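Local coordinates for protein type II restriction enzyme ngomi (PDB 1FIU) that recognises the double-stranded DNA sequence 5'-GCCGGC-3' and cleaves it after the first G, working as a homotetramer with two magnesium ions per subunit, at residues 67-70 against 71-75; 189-192 against 193-196; 220-224 against 225-229; 260-263 against 264-268. One frame throughout, in Å; residues are numbered along the deposited sequence.

Interaction 1: residues 67-70 against 71-75; sequences NAFE and AICSE
One turn of helix 62-81, the helix that lies beside the magnesium site of this PDDEXK nuclease, carries a sulfur-aromatic contact between Phe-69 and Cys-73. Four successive alpha-helical bonds join the two halves of the turn. They run from Ala-71 N to Asn-67 O, Ile-72 N to Ala-68 O, Cys-73 N to Phe-69 O and Ser-74 N to Glu-70 O, all 2.9 to 3.0 Å long. The Phe-69 ring leaves the helix with CG anti to the backbone N (chi1 -175°). This sends the ring outward with a slight forward lean. Cys-186, which binds magnesium, packs on both Phe-69 and Cys-73, and Trp-188 meets the phenyl ring edge-to-face.

Glu-70 points its extended chain to another side of the helix. Its OE1 accepts from Gln-96 NE2, and its side chain lies about 4 Å from a magnesium ion and packs on Asp-140. Ile-72 runs back toward the preceding turn, with CG1 3.3 Å from Ala-68 O, and packs on helix 4-18. The thiol of Cys-73 sits over one face of the Phe-69 ring, displaced toward the rim: SG is 3.7 Å from the ring centroid and 3.6 Å from CZ of Phe-69.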
loop_
_atom_site.group_PDB
_atom_site.type_symbol
_atom_site.label_atom_id
_atom_site.label_comp_id
_atom_site.label_asym_id
_atom_site.label_seq_id
_atom_site.Cartn_x
_atom_site.Cartn_y
_atom_site.Cartn_z
ATOM N N ASN I 67 15.226 -17.714 -19.753
ATOM C CA ASN I 67 14.898 -19.033 -19.194
ATOM C C ASN I 67 16.103 -19.759 -18.583
ATOM O O ASN I 67 16.023 -20.337 -17.486
ATOM C CB ASN I 67 14.264 -19.895 -20.297
ATOM C CG ASN I 67 13.956 -21.302 -19.830
ATOM O OD1 ASN I 67 14.583 -22.263 -20.281
ATOM N ND2 ASN I 67 12.997 -21.429 -18.918
ATOM N N ALA I 68 17.238 -19.729 -19.280
ATOM C CA ALA I 68 18.428 -20.405 -18.791
ATOM C C ALA I 68 18.932 -19.784 -17.503
ATOM O O ALA I 68 19.394 -20.489 -16.610
ATOM C CB ALA I 68 19.540 -20.399 -19.879
ATOM N N PHE I 69 18.829 -18.461 -17.388
ATOM C CA PHE I 69 19.297 -17.780 -16.184
ATOM C C PHE I 69 18.427 -18.225 -14.999
ATOM O O PHE I 69 18.938 -18.445 -13.907
ATOM C CB PHE I 69 19.244 -16.242 -16.376
ATOM C CG PHE I 69 19.834 -15.453 -15.218
ATOM C CD1 PHE I 69 21.154 -15.657 -14.801
ATOM C CD2 PHE I 69 19.057 -14.490 -14.558
ATOM C CE1 PHE I 69 21.697 -14.925 -13.754
ATOM C CE2 PHE I 69 19.604 -13.741 -13.497
ATOM C CZ PHE I 69 20.926 -13.960 -13.096
ATOM N N GLU I 70 17.120 -18.362 -15.225
ATOM C CA GLU I 70 16.237 -18.807 -14.156
ATOM C C GLU I 70 16.654 -20.207 -13.712
ATOM O O GLU I 70 16.775 -20.487 -12.526
ATOM C CB GLU I 70 14.773 -18.874 -14.616
ATOM C CG GLU I 70 14.094 -17.537 -14.843
ATOM C CD GLU I 70 12.669 -17.679 -15.359
ATOM O OE1 GLU I 70 12.177 -18.829 -15.458
ATOM O OE2 GLU I 70 12.034 -16.638 -15.656
ATOM N N ALA I 71 16.857 -21.095 -14.683
ATOM C CA ALA I 71 17.213 -22.472 -14.353
ATOM C C ALA I 71 18.525 -22.582 -13.573
ATOM O O ALA I 71 18.612 -23.285 -12.568
ATOM C CB ALA I 71 17.289 -23.311 -15.635
ATOM N N ILE I 72 19.551 -21.867 -14.034
ATOM C CA ILE I 72 20.850 -21.898 -13.380
ATOM C C ILE I 72 20.790 -21.265 -11.979
ATOM O O ILE I 72 21.435 -21.748 -11.051
ATOM C CB ILE I 72 21.888 -21.230 -14.301
ATOM C CG1 ILE I 72 22.064 -22.143 -15.528
ATOM C CG2 ILE I 72 23.191 -21.018 -13.579
ATOM C CD1 ILE I 72 22.842 -21.530 -16.699
ATOM N N CYS I 73 20.015 -20.187 -11.832
ATOM C CA CYS I 73 19.846 -19.576 -10.515
ATOM C C CYS I 73 19.175 -20.574 -9.572
ATOM O O CYS I 73 19.581 -20.710 -8.407
ATOM C CB CYS I 73 18.982 -18.312 -10.619
ATOM S SG CYS I 73 19.923 -16.834 -11.154
ATOM N N SER I 74 18.169 -21.286 -10.086
ATOM C CA SER I 74 17.445 -22.277 -9.290
ATOM C C SER I 74 18.363 -23.376 -8.768
ATOM O O SER I 74 18.290 -23.771 -7.589
ATOM C CB SER I 74 16.349 -22.913 -10.131
ATOM O OG SER I 74 15.496 -23.690 -9.309
ATOM N N GLU I 75 19.226 -23.880 -9.647
ATOM C CA GLU I 75 20.150 -24.944 -9.275
ATOM C C GLU I 75 21.138 -24.494 -8.211
ATOM O O GLU I 75 21.444 -25.246 -7.299
ATOM C CB GLU I 75 20.887 -25.455 -10.521
ATOM C CG GLU I 75 19.940 -26.103 -11.492
ATOM C CD GLU I 75 20.613 -26.575 -12.758
ATOM O OE1 GLU I 75 21.788 -26.216 -12.993
ATOM O OE2 GLU I 75 19.951 -27.308 -13.524
#

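Interaction 2: residues 189-192 against 193-196; sequences TIRS and DRAQ. With nucleotides of chain D; nucleotides of chain B.
Arg-194 reaches back along the loop and grips Thr-189 end-on with two nitrogens. NH1 of Arg-194 donates to Thr-189 O at 3.0 Å, from above the carbonyl plane. NH2 of Arg-194 donates to Thr-189 OG1 at 3.1 Å. The arginine chain is extended from CG to NE. Two further bonds close the turn. Ala-195 N donates to Arg-191 O, and Gln-196 NE2 donates to Ser-192 O at 2.9 Å, nearly straight (171°) and in the carbonyl plane. Gln-196 OE1 accepts from Arg-199 NE.

Arg-194 and Asp-193 bind base edges, and Thr-189 holds a phosphate. NE of Arg-194 donates to O6 of DG3 of chain D at 3.1 Å, and its NH2 to N7 of that base at 3.0 Å. Thr-189 OG1 donates a hydrogen bond to OP2 of DG3 of chain D at 2.6 Å. Asp-193 OD2 accepts from N4 of DC1 of chain B at 3.1 Å, while its OD1 takes a second cytosine N4.

Arg-191 and Arg-194 lie side by side and point the same way, their guanidinium planes 38° apart. Arg-191 NE donates to O6 of another guanine. Its NH1 donates to Ile-190 O. C2' of DC2 of chain D lies over one face of the Arg-194 guanidinium, and backbone Arg-191 N over the opposite face.

Apolar contact is slight, with Ile-190 CG2 against Ala-195 CB at 3.8 Å. Arginine on guanine and aspartate on cytosine are typical of a major-groove recognition loop, here between strand 179-187 and helix 197-208.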
loop_
_atom_site.group_PDB
_atom_site.type_symbol
_atom_site.label_atom_id
_atom_site.label_comp_id
_atom_site.label_asym_id
_atom_site.label_seq_id
_atom_site.Cartn_x
_atom_site.Cartn_y
_atom_site.Cartn_z
ATOM N N THR I 189 18.998 -9.195 -17.725
ATOM C CA THR I 189 19.377 -7.780 -17.879
ATOM C C THR I 189 18.162 -6.964 -17.457
ATOM O O THR I 189 17.055 -7.495 -17.319
ATOM C CB THR I 189 19.709 -7.391 -19.332
ATOM O OG1 THR I 189 18.556 -7.572 -20.150
ATOM C CG2 THR I 189 20.876 -8.243 -19.857
ATOM N N ILE I 190 18.353 -5.653 -17.316
ATOM C CA ILE I 190 17.279 -4.771 -16.895
ATOM C C ILE I 190 17.091 -3.549 -17.814
ATOM O O ILE I 190 18.062 -3.067 -18.399
ATOM C CB ILE I 190 17.601 -4.207 -15.465
ATOM C CG1 ILE I 190 17.460 -5.314 -14.411
ATOM C CG2 ILE I 190 16.721 -2.953 -15.170
ATOM C CD1 ILE I 190 17.960 -4.880 -13.015
ATOM N N ARG I 191 15.837 -3.129 -17.989
ATOM C CA ARG I 191 15.510 -1.838 -18.596
ATOM C C ARG I 191 14.603 -1.326 -17.461
ATOM O O ARG I 191 13.791 -2.106 -16.902
ATOM C CB ARG I 191 14.743 -1.920 -19.912
ATOM C CG ARG I 191 15.627 -2.353 -21.094
ATOM C CD ARG I 191 16.793 -1.421 -21.316
ATOM N NE ARG I 191 17.559 -1.841 -22.491
ATOM C CZ ARG I 191 18.588 -2.685 -22.489
ATOM N NH1 ARG I 191 19.035 -3.246 -21.361
ATOM N NH2 ARG I 191 19.176 -2.987 -23.646
ATOM N N SER I 192 14.723 -0.047 -17.105
ATOM C CA SER I 192 13.965 0.471 -15.974
ATOM C C SER I 192 12.445 0.369 -16.063
ATOM O O SER I 192 11.771 0.378 -15.027
ATOM C CB SER I 192 14.387 1.915 -15.674
ATOM O OG SER I 192 14.147 2.726 -16.802
ATOM N N ASP I 193 11.885 0.273 -17.264
ATOM C CA ASP I 193 10.445 0.160 -17.383
ATOM C C ASP I 193 9.956 -1.247 -17.065
ATOM O O ASP I 193 9.089 -1.456 -16.182
ATOM C CB ASP I 193 9.959 0.570 -18.791
ATOM C CG ASP I 193 10.584 -0.265 -19.916
ATOM O OD1 ASP I 193 9.847 -0.670 -20.846
ATOM O OD2 ASP I 193 11.804 -0.505 -19.873
ATOM N N ARG I 194 10.513 -2.227 -17.765
ATOM C CA ARG I 194 10.100 -3.612 -17.564
ATOM C C ARG I 194 10.526 -4.204 -16.211
ATOM O O ARG I 194 9.984 -5.220 -15.792
ATOM C CB ARG I 194 10.619 -4.495 -18.720
ATOM C CG ARG I 194 12.137 -4.481 -18.989
ATOM C CD ARG I 194 12.445 -5.459 -20.199
ATOM N NE ARG I 194 13.821 -5.386 -20.710
ATOM C CZ ARG I 194 14.885 -5.936 -20.134
ATOM N NH1 ARG I 194 14.761 -6.634 -19.001
ATOM N NH2 ARG I 194 16.097 -5.766 -20.673
ATOM N N ALA I 195 11.467 -3.577 -15.513
ATOM C CA ALA I 195 11.894 -4.128 -14.234
ATOM C C ALA I 195 10.860 -3.925 -13.132
ATOM O O ALA I 195 10.916 -4.579 -12.088
ATOM C CB ALA I 195 13.245 -3.500 -13.808
ATOM N N GLN I 196 9.914 -3.021 -13.367
ATOM C CA GLN I 196 8.918 -2.707 -12.341
ATOM C C GLN I 196 7.915 -3.814 -12.080
ATOM O O GLN I 196 7.170 -3.753 -11.085
ATOM C CB GLN I 196 8.181 -1.397 -12.682
ATOM C CG GLN I 196 9.135 -0.207 -12.879
ATOM C CD GLN I 196 10.182 -0.056 -11.774
ATOM O OE1 GLN I 196 9.873 -0.117 -10.587
ATOM N NE2 GLN I 196 11.432 0.152 -12.166
ATOM P P DG D 3 19.017 -8.899 -23.443
ATOM O OP1 DG D 3 20.200 -9.565 -24.023
ATOM O OP2 DG D 3 19.205 -7.661 -22.622
ATOM O "O5'" DG D 3 17.997 -8.512 -24.592
ATOM C "C5'" DG D 3 17.880 -9.277 -25.786
ATOM C "C4'" DG D 3 18.002 -8.365 -26.988
ATOM O "O4'" DG D 3 16.872 -7.469 -27.051
ATOM C "C3'" DG D 3 19.238 -7.472 -26.981
ATOM O "O3'" DG D 3 19.729 -7.383 -28.321
ATOM C "C2'" DG D 3 18.739 -6.158 -26.400
ATOM C "C1'" DG D 3 17.261 -6.128 -26.768
ATOM N N9 DG D 3 16.413 -5.646 -25.678
ATOM C C8 DG D 3 16.651 -5.762 -24.327
ATOM N N7 DG D 3 15.715 -5.219 -23.588
ATOM C C5 DG D 3 14.797 -4.727 -24.508
ATOM C C6 DG D 3 13.566 -4.045 -24.309
ATOM O O6 DG D 3 13.007 -3.765 -23.246
ATOM N N1 DG D 3 12.967 -3.699 -25.519
ATOM C C2 DG D 3 13.479 -4.009 -26.773
ATOM N N2 DG D 3 12.761 -3.603 -27.835
ATOM N N3 DG D 3 14.606 -4.665 -26.964
ATOM C C4 DG D 3 15.217 -4.979 -25.802
ATOM P P DC D 2 14.652 -11.718 -18.492
ATOM O OP1 DC D 2 15.778 -12.341 -17.781
ATOM O OP2 DC D 2 13.876 -10.621 -17.845
ATOM O "O5'" DC D 2 15.187 -11.119 -19.865
ATOM C "C5'" DC D 2 15.914 -11.954 -20.750
ATOM C "C4'" DC D 2 16.292 -11.202 -22.006
ATOM O "O4'" DC D 2 15.114 -10.820 -22.743
ATOM C "C3'" DC D 2 17.135 -9.937 -21.811
ATOM O "O3'" DC D 2 18.307 -10.118 -22.649
ATOM C "C2'" DC D 2 16.169 -8.801 -22.138
ATOM C "C1'" DC D 2 15.151 -9.433 -23.074
ATOM N N1 DC D 2 13.784 -8.907 -22.933
ATOM C C2 DC D 2 13.185 -8.229 -24.015
ATOM O O2 DC D 2 13.815 -8.162 -25.116
ATOM N N3 DC D 2 11.946 -7.675 -23.853
ATOM C C4 DC D 2 11.295 -7.807 -22.672
ATOM N N4 DC D 2 10.075 -7.227 -22.542
ATOM C C5 DC D 2 11.857 -8.534 -21.586
ATOM C C6 DC D 2 13.099 -9.062 -21.748
ATOM O OP3 DC B 1 8.641 5.068 -19.654
ATOM P P DC B 1 7.491 4.624 -20.535
ATOM O OP1 DC B 1 6.980 3.225 -20.237
ATOM O OP2 DC B 1 6.406 5.649 -20.628
ATOM O "O5'" DC B 1 8.139 4.525 -22.023
ATOM C "C5'" DC B 1 8.106 5.655 -22.890
ATOM C "C4'" DC B 1 8.398 5.224 -24.301
ATOM O "O4'" DC B 1 9.825 4.955 -24.352
ATOM C "C3'" DC B 1 7.725 3.913 -24.709
ATOM O "O3'" DC B 1 6.540 4.137 -25.441
ATOM C "C2'" DC B 1 8.755 3.229 -25.598
ATOM C "C1'" DC B 1 10.086 3.853 -25.229
ATOM N N1 DC B 1 10.865 2.857 -24.475
ATOM C C2 DC B 1 11.744 2.006 -25.181
ATOM O O2 DC B 1 11.808 2.106 -26.411
ATOM N N3 DC B 1 12.482 1.103 -24.500
ATOM C C4 DC B 1 12.376 1.016 -23.169
ATOM N N4 DC B 1 13.170 0.135 -22.540
ATOM C C5 DC B 1 11.470 1.835 -22.425
ATOM C C6 DC B 1 10.739 2.744 -23.110
#

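Interaction 3: residues 220-224 against 225-229; sequences TAEPT and PSRIS
Glu-222 OE1 is gripped by the hydroxyl and the backbone amide of Thr-224 and by a water. Thr-224 OG1 donates to it at 2.8 Å and Thr-224 N at 3.0 Å. The two donors come from opposite faces of the carboxylate plane, both on the anti side. The water donates to Glu-222 OE1 at 2.6 Å and accepts from Arg-227 NH1, bridging two charges that do not touch directly. OE2 of the same carboxylate accepts from Ile-190 N. These bonds should hold the group in one rotation and probably favour its charged form.

Thr-224 is the N-cap of helix 225-232. Its OG1 lies between the backbone N and the carbonyl carbon (chi1 67°) and accepts a weak bond from Arg-227 N at 3.4 Å. Thr-224 O takes Ile-228 N at 3.0 Å, the first regular bond of the helix. Just upstream, Thr-220 OG1 accepts from Glu-222 N, an ST turn at the end of strand 215-220. That hydroxyl is also hydrogen-bonded to Lys-187 O.

The aliphatic part of Arg-227 passes across the Glu-222 side chain, with CB 3.6 Å from Glu-222 CG. Its guanidinium goes on to a salt bridge with Asp-34 and a weak hydrogen bond from NH2 to a guanine O6. Ile-228 reaches back to the loop, its CD1 3.5 Å from Glu-222 O. That carbonyl accepts from His-243 NE2.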
loop_
_atom_site.group_PDB
_atom_site.type_symbol
_atom_site.label_atom_id
_atom_site.label_comp_id
_atom_site.label_asym_id
_atom_site.label_seq_id
_atom_site.Cartn_x
_atom_site.Cartn_y
_atom_site.Cartn_z
ATOM N N THR I 220 19.879 -10.659 -10.460
ATOM C CA THR I 220 20.088 -10.090 -11.784
ATOM C C THR I 220 21.535 -10.165 -12.261
ATOM O O THR I 220 22.463 -10.232 -11.450
ATOM C CB THR I 220 19.617 -8.590 -11.787
ATOM O OG1 THR I 220 19.608 -8.084 -13.128
ATOM C CG2 THR I 220 20.541 -7.725 -10.915
ATOM N N ALA I 221 21.715 -10.170 -13.586
ATOM C CA ALA I 221 23.063 -10.148 -14.146
ATOM C C ALA I 221 23.273 -8.799 -14.840
ATOM O O ALA I 221 24.234 -8.631 -15.586
ATOM C CB ALA I 221 23.278 -11.292 -15.123
ATOM N N GLU I 222 22.385 -7.835 -14.585
ATOM C CA GLU I 222 22.533 -6.497 -15.193
ATOM C C GLU I 222 23.883 -5.897 -14.767
ATOM O O GLU I 222 24.196 -5.813 -13.572
ATOM C CB GLU I 222 21.368 -5.593 -14.755
ATOM C CG GLU I 222 21.584 -4.097 -15.086
ATOM C CD GLU I 222 21.821 -3.862 -16.569
ATOM O OE1 GLU I 222 22.620 -2.955 -16.894
ATOM O OE2 GLU I 222 21.208 -4.563 -17.411
ATOM N N PRO I 223 24.692 -5.417 -15.732
ATOM C CA PRO I 223 25.987 -4.863 -15.319
ATOM C C PRO I 223 26.024 -3.446 -14.743
ATOM O O PRO I 223 26.925 -3.112 -13.964
ATOM C CB PRO I 223 26.832 -4.968 -16.606
ATOM C CG PRO I 223 25.823 -4.753 -17.674
ATOM C CD PRO I 223 24.626 -5.597 -17.193
ATOM N N THR I 224 25.055 -2.613 -15.099
ATOM C CA THR I 224 25.110 -1.233 -14.627
ATOM C C THR I 224 24.391 -0.878 -13.332
ATOM O O THR I 224 23.233 -1.236 -13.141
ATOM C CB THR I 224 24.618 -0.242 -15.722
ATOM O OG1 THR I 224 23.218 -0.425 -15.984
ATOM C CG2 THR I 224 25.408 -0.452 -17.011
ATOM N N PRO I 225 25.080 -0.171 -12.425
ATOM C CA PRO I 225 24.450 0.226 -11.164
ATOM C C PRO I 225 23.175 1.032 -11.396
ATOM O O PRO I 225 22.204 0.899 -10.642
ATOM C CB PRO I 225 25.540 1.072 -10.475
ATOM C CG PRO I 225 26.803 0.340 -10.896
ATOM C CD PRO I 225 26.543 0.065 -12.377
ATOM N N SER I 226 23.163 1.879 -12.432
ATOM C CA SER I 226 21.977 2.692 -12.693
ATOM C C SER I 226 20.756 1.828 -12.979
ATOM O O SER I 226 19.690 2.070 -12.416
ATOM C CB SER I 226 22.214 3.675 -13.860
ATOM O OG SER I 226 22.476 2.991 -15.063
ATOM N N ARG I 227 20.898 0.819 -13.834
ATOM C CA ARG I 227 19.754 -0.035 -14.143
ATOM C C ARG I 227 19.393 -0.924 -12.954
ATOM O O ARG I 227 18.210 -1.149 -12.679
ATOM C CB ARG I 227 20.041 -0.848 -15.408
ATOM C CG ARG I 227 19.651 -0.062 -16.671
ATOM C CD ARG I 227 20.260 -0.620 -17.947
ATOM N NE ARG I 227 19.670 0.059 -19.090
ATOM C CZ ARG I 227 20.249 0.189 -20.281
ATOM N NH1 ARG I 227 21.454 -0.311 -20.510
ATOM N NH2 ARG I 227 19.606 0.808 -21.253
ATOM N N ILE I 228 20.395 -1.404 -12.231
ATOM C CA ILE I 228 20.114 -2.205 -11.038
ATOM C C ILE I 228 19.290 -1.346 -10.051
ATOM O O ILE I 228 18.321 -1.838 -9.425
ATOM C CB ILE I 228 21.425 -2.619 -10.329
ATOM C CG1 ILE I 228 22.215 -3.578 -11.219
ATOM C CG2 ILE I 228 21.120 -3.224 -8.932
ATOM C CD1 ILE I 228 23.655 -3.714 -10.776
ATOM N N SER I 229 19.656 -0.067 -9.919
ATOM C CA SER I 229 18.986 0.824 -8.972
ATOM C C SER I 229 17.493 1.018 -9.229
ATOM O O SER I 229 16.750 1.343 -8.292
ATOM C CB SER I 229 19.697 2.200 -8.917
ATOM O OG SER I 229 19.317 3.024 -10.020
HETATM O O HOH W 1 23.224 -2.410 -19.367
#

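Interaction 4: residues 260-263 against 264-268; sequences DALD and LFYIM
Leu-262 and Tyr-266 meet one turn apart on helix 259-270, through both backbone and side chain. Tyr-266 N donates to Leu-262 O at 2.9 Å, and the bond is close to straight (167°). Three more bonds of the same alpha-helical ladder flank it. Leu-264 N is satisfied by Asp-260 O, Phe-265 N by Ala-261 O at 2.8 Å, and Ile-267 N by Asp-263 O at 3.0 Å. The last is more bent, with an N-H...O angle of 144°. Leu-264 O is taken in turn by Met-268 N. The carbonyls of residues 260-264 thus each receive an amide four residues on.

The side chains of Leu-262 and Tyr-266 lie side by side and point the same way, with CD2 of Leu-262 3.8 Å from CE1 of Tyr-266. The tyrosine ring also leans on the backbone, its CD1 3.2 Å from Leu-262 O. CG of Tyr-266 is anti to the carbonyl carbon (chi1 -72°), which sends the ring back toward the preceding turn. CD2 of Phe-265 sits over the centre of one face of the tyrosine ring, 3.7 Å above it. The phenolic OH is hydrogen-bonded to Glu-250 and Gln-254 of helix 246-256, so its polar end is satisfied from the neighbouring helix.

Asp-260 and Asp-263 are on the exposed side. Ala-261, Leu-262 and Phe-265 pack on helix 246-256, Leu-264 and Met-268 on helix 225-232, and Ile-267 touches Ala-128 of the second subunit.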
loop_
_atom_site.group_PDB
_atom_site.type_symbol
_atom_site.label_atom_id
_atom_site.label_comp_id
_atom_site.label_asym_id
_atom_site.label_seq_id
_atom_site.Cartn_x
_atom_site.Cartn_y
_atom_site.Cartn_z
ATOM N N ASP I 260 30.665 7.985 -10.399
ATOM C CA ASP I 260 29.233 8.068 -10.125
ATOM C C ASP I 260 28.654 6.657 -9.937
ATOM O O ASP I 260 27.906 6.397 -8.974
ATOM C CB ASP I 260 28.499 8.805 -11.250
ATOM C CG ASP I 260 28.740 10.327 -11.216
ATOM O OD1 ASP I 260 29.422 10.822 -10.283
ATOM O OD2 ASP I 260 28.242 11.028 -12.123
ATOM N N ALA I 261 29.001 5.746 -10.844
ATOM C CA ALA I 261 28.497 4.375 -10.733
ATOM C C ALA I 261 28.976 3.762 -9.416
ATOM O O ALA I 261 28.248 3.010 -8.763
ATOM C CB ALA I 261 28.959 3.536 -11.919
ATOM N N LEU I 262 30.202 4.088 -9.016
ATOM C CA LEU I 262 30.748 3.590 -7.764
ATOM C C LEU I 262 29.921 4.110 -6.590
ATOM O O LEU I 262 29.587 3.361 -5.674
ATOM C CB LEU I 262 32.190 4.059 -7.595
ATOM C CG LEU I 262 33.284 3.151 -8.111
ATOM C CD1 LEU I 262 34.622 3.892 -8.020
ATOM C CD2 LEU I 262 33.313 1.877 -7.284
ATOM N N ASP I 263 29.634 5.409 -6.612
ATOM C CA ASP I 263 28.838 6.037 -5.569
ATOM C C ASP I 263 27.477 5.346 -5.453
ATOM O O ASP I 263 27.004 5.077 -4.346
ATOM C CB ASP I 263 28.621 7.524 -5.875
ATOM C CG ASP I 263 29.883 8.352 -5.672
ATOM O OD1 ASP I 263 30.876 7.795 -5.167
ATOM O OD2 ASP I 263 29.874 9.556 -6.001
ATOM N N LEU I 264 26.864 5.061 -6.596
ATOM C CA LEU I 264 25.541 4.438 -6.605
ATOM C C LEU I 264 25.635 2.999 -6.112
ATOM O O LEU I 264 24.781 2.543 -5.329
ATOM C CB LEU I 264 24.932 4.532 -8.008
ATOM C CG LEU I 264 23.492 4.006 -8.172
ATOM C CD1 LEU I 264 22.574 4.576 -7.055
ATOM C CD2 LEU I 264 22.974 4.395 -9.546
ATOM N N PHE I 265 26.675 2.295 -6.548
ATOM C CA PHE I 265 26.922 0.924 -6.116
ATOM C C PHE I 265 27.005 0.883 -4.584
ATOM O O PHE I 265 26.364 0.046 -3.952
ATOM C CB PHE I 265 28.250 0.409 -6.701
ATOM C CG PHE I 265 28.665 -0.943 -6.200
ATOM C CD1 PHE I 265 28.270 -2.109 -6.875
ATOM C CD2 PHE I 265 29.496 -1.065 -5.085
ATOM C CE1 PHE I 265 28.709 -3.367 -6.447
ATOM C CE2 PHE I 265 29.939 -2.305 -4.651
ATOM C CZ PHE I 265 29.544 -3.476 -5.341
ATOM N N TYR I 266 27.808 1.763 -3.973
ATOM C CA TYR I 266 27.901 1.737 -2.511
ATOM C C TYR I 266 26.645 2.204 -1.800
ATOM O O TYR I 266 26.385 1.773 -0.682
ATOM C CB TYR I 266 29.139 2.513 -2.016
ATOM C CG TYR I 266 30.410 1.754 -2.321
ATOM C CD1 TYR I 266 31.340 2.251 -3.232
ATOM C CD2 TYR I 266 30.642 0.492 -1.768
ATOM C CE1 TYR I 266 32.464 1.510 -3.592
ATOM C CE2 TYR I 266 31.765 -0.263 -2.123
ATOM C CZ TYR I 266 32.670 0.255 -3.040
ATOM O OH TYR I 266 33.776 -0.473 -3.421
ATOM N N ILE I 267 25.854 3.067 -2.427
ATOM C CA ILE I 267 24.601 3.490 -1.800
ATOM C C ILE I 267 23.733 2.241 -1.663
ATOM O O ILE I 267 23.122 2.002 -0.607
ATOM C CB ILE I 267 23.852 4.520 -2.650
ATOM C CG1 ILE I 267 24.538 5.884 -2.486
ATOM C CG2 ILE I 267 22.384 4.623 -2.204
ATOM C CD1 ILE I 267 24.038 6.917 -3.434
ATOM N N MET I 268 23.690 1.444 -2.724
ATOM C CA MET I 268 22.892 0.214 -2.699
ATOM C C MET I 268 23.476 -0.860 -1.792
ATOM O O MET I 268 22.736 -1.500 -1.041
ATOM C CB MET I 268 22.714 -0.348 -4.119
ATOM C CG MET I 268 21.929 0.565 -5.031
ATOM S SD MET I 268 21.583 -0.172 -6.633
ATOM C CE MET I 268 23.227 -0.001 -7.481
#

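How the interactions relate
Interactions 2 and 3 are the buried pair. Their centres are about 9 Å apart, and Glu-222 OE2 probably bonds Ile-190 N between them. Both are rich in charge and reach the DNA bases. Interactions 1 and 4 are partly buried turns within single helices, held by regular backbone bonds. Interaction 1 lies beside the magnesium site and touches interaction 3 through Phe-69 CZ and Ala-221. Interaction 4 is away from the annotated sites, but Met-268 and Leu-264 pack on residues 225-229 of interaction 3. Interaction 3 thus touches all three others. Interaction 1 sets a sulfur over a ring, whereas interaction 4 sets a leucine methyl beside one.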